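Local coordinates for fructosyl amine: oxygen oxidoreductase (Aspergillus fumigatus, PDB 3DJE), which deglycates fructosyl amino acids, as an FAD-dependent oxidase that uses molecular oxygen to break down Amadori products, at residues Ile305-Glu310 / Val424-Asn429. Sequence-based numbering, arbitrary orientation.
Sequences IPKEAE and VKEWTN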
loop_
_atom_site.group_PDB
_atom_site.type_symbol
_atom_site.label_atom_id
_atom_site.label_comp_id
_atom_site.label_asym_id
_atom_site.label_seq_id
_atom_site.Cartn_x
_atom_site.Cartn_y
_atom_site.Cartn_z
ATOM N N ILE A 305 -4.041 14.221 10.296
ATOM C CA ILE A 305 -3.910 13.005 11.090
ATOM C C ILE A 305 -4.402 13.273 12.519
ATOM O O ILE A 305 -4.432 14.429 12.928
ATOM C CB ILE A 305 -2.463 12.459 11.094
ATOM C CG1 ILE A 305 -1.473 13.481 11.671
ATOM C CG2 ILE A 305 -2.050 12.053 9.666
ATOM C CD1 ILE A 305 -0.105 12.895 11.951
ATOM N N PRO A 306 -4.788 12.214 13.257
ATOM C CA PRO A 306 -5.146 12.401 14.678
ATOM C C PRO A 306 -4.002 13.024 15.466
ATOM O O PRO A 306 -2.835 12.742 15.186
ATOM C CB PRO A 306 -5.391 10.967 15.163
ATOM C CG PRO A 306 -5.810 10.218 13.918
ATOM C CD PRO A 306 -4.929 10.803 12.850
ATOM N N LYS A 307 -4.326 13.851 16.463
ATOM C CA LYS A 307 -3.286 14.460 17.285
ATOM C C LYS A 307 -2.403 13.419 17.973
ATOM O O LYS A 307 -1.203 13.635 18.117
ATOM C CB LYS A 307 -3.888 15.448 18.291
ATOM C CG LYS A 307 -4.357 16.752 17.644
ATOM C CD LYS A 307 -3.273 17.825 17.640
ATOM C CE LYS A 307 -3.301 18.647 18.931
ATOM N NZ LYS A 307 -2.351 19.802 18.907
ATOM N N GLU A 308 -2.985 12.287 18.371
ATOM C CA GLU A 308 -2.207 11.218 18.996
ATOM C C GLU A 308 -1.141 10.681 18.028
ATOM O O GLU A 308 -0.031 10.325 18.454
ATOM C CB GLU A 308 -3.109 10.101 19.526
ATOM C CG GLU A 308 -3.949 9.409 18.468
ATOM C CD GLU A 308 -4.516 8.081 18.927
ATOM O OE1 GLU A 308 -4.036 7.533 19.960
ATOM O OE2 GLU A 308 -5.440 7.586 18.247
ATOM N N ALA A 309 -1.479 10.662 16.733
ATOM C CA ALA A 309 -0.527 10.251 15.688
ATOM C C ALA A 309 0.612 11.249 15.540
ATOM O O ALA A 309 1.777 10.858 15.434
ATOM C CB ALA A 309 -1.245 10.022 14.349
ATOM N N GLU A 310 0.286 12.541 15.550
ATOM C CA GLU A 310 1.313 13.573 15.615
ATOM C C GLU A 310 2.269 13.355 16.793
ATOM O O GLU A 310 3.479 13.475 16.638
ATOM C CB GLU A 310 0.701 14.964 15.716
ATOM C CG GLU A 310 1.732 16.049 15.998
ATOM C CD GLU A 310 1.152 17.456 15.932
ATOM O OE1 GLU A 310 -0.070 17.610 16.151
ATOM O OE2 GLU A 310 1.916 18.409 15.666
ATOM N N VAL A 424 -11.150 9.110 17.976
ATOM C CA VAL A 424 -10.344 10.307 17.738
ATOM C C VAL A 424 -11.192 11.557 17.936
ATOM O O VAL A 424 -12.250 11.696 17.314
ATOM C CB VAL A 424 -9.710 10.302 16.318
ATOM C CG1 VAL A 424 -8.901 11.582 16.078
ATOM C CG2 VAL A 424 -8.835 9.068 16.143
ATOM N N LYS A 425 -10.707 12.451 18.798
ATOM C CA LYS A 425 -11.397 13.699 19.156
ATOM C C LYS A 425 -10.742 14.954 18.580
ATOM O O LYS A 425 -11.387 16.002 18.452
ATOM C CB LYS A 425 -11.472 13.833 20.686
ATOM C CG LYS A 425 -12.786 13.356 21.316
ATOM C CD LYS A 425 -12.923 11.833 21.358
ATOM C CE LYS A 425 -14.390 11.419 21.275
ATOM N NZ LYS A 425 -14.575 9.956 21.445
ATOM N N GLU A 426 -9.456 14.857 18.252
ATOM C CA GLU A 426 -8.690 16.003 17.793
ATOM C C GLU A 426 -7.805 15.606 16.623
ATOM O O GLU A 426 -7.177 14.544 16.647
ATOM C CB GLU A 426 -7.827 16.567 18.931
ATOM C CG GLU A 426 -8.626 17.192 20.073
ATOM C CD GLU A 426 -7.752 17.565 21.255
ATOM O OE1 GLU A 426 -6.991 18.556 21.146
ATOM O OE2 GLU A 426 -7.825 16.868 22.293
ATOM N N TRP A 427 -7.776 16.471 15.617
ATOM C CA TRP A 427 -6.944 16.274 14.430
ATOM C C TRP A 427 -5.959 17.424 14.281
ATOM O O TRP A 427 -6.121 18.487 14.897
ATOM C CB TRP A 427 -7.829 16.193 13.189
ATOM C CG TRP A 427 -8.739 15.008 13.164
ATOM C CD1 TRP A 427 -9.908 14.843 13.864
ATOM C CD2 TRP A 427 -8.577 13.824 12.371
ATOM N NE1 TRP A 427 -10.472 13.624 13.566
ATOM C CE2 TRP A 427 -9.675 12.977 12.654
ATOM C CE3 TRP A 427 -7.603 13.391 11.457
ATOM C CZ2 TRP A 427 -9.830 11.725 12.050
ATOM C CZ3 TRP A 427 -7.757 12.148 10.861
ATOM C CH2 TRP A 427 -8.863 11.330 11.155
ATOM N N THR A 428 -4.930 17.215 13.460
ATOM C CA THR A 428 -3.994 18.284 13.103
ATOM C C THR A 428 -4.667 19.394 12.271
ATOM O O THR A 428 -5.805 19.236 11.818
ATOM C CB THR A 428 -2.766 17.715 12.343
ATOM O OG1 THR A 428 -3.224 16.989 11.193
ATOM C CG2 THR A 428 -1.970 16.778 13.247
ATOM N N ASN A 429 -3.955 20.507 12.077
ATOM C CA ASN A 429 -4.461 21.684 11.358
ATOM C C ASN A 429 -3.488 22.103 10.256
ATOM O O ASN A 429 -3.186 23.287 10.063
ATOM C CB ASN A 429 -4.704 22.847 12.346
ATOM C CG ASN A 429 -5.174 24.135 11.657
ATOM O OD1 ASN A 429 -6.089 24.120 10.820
ATOM N ND2 ASN A 429 -4.538 25.256 12.005
#
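T428 grips I305 at two points: its backbone N donates to I305 O (2.9 Å), and its OG1 accepts the amide hydrogen of I305 N at 3.0 Å and 166°. With chi1 at 56°, OG1 stands between the backbone N and carbonyl carbon of T428, while CG2 lies 3.7 Å from I305 CG1 and also meets E310 OE1. Two residues further along, K307 N donates to E426 O (2.9 Å). Between these bonds, P306 and W427 form a non-hydrogen-bonded antiparallel pair, their CA atoms 4.3 Å apart.

The indole lies beside the proline, with W427 CZ3 3.7 Å from P306 CD; P306 CA and V424 CG1 sit over one ring face, toward its rim. V424 CG1 also reaches P306 CB at 3.7 Å. On the exposed side, the aliphatic part of K307 crosses that of E426, CG against CB, while their charged ends stay apart.

Outside the two segments, Q304 OE1 hydrogen-bonds T428 OG1, K302 makes a cation-pi contact with W427, and R314 NE forms a salt bridge with E310 OE2.

The arrangement illustrates how an isolated antiparallel beta bridge can join the loop after strand 419-420 to the N terminus of helix 307-320, where P306 is the N-cap. The contact itself lies away from the annotated sites, though I305 packs on strands 232-242 and 331-339 of the large mixed sheet, which contributes W236 and C337 to the pockets.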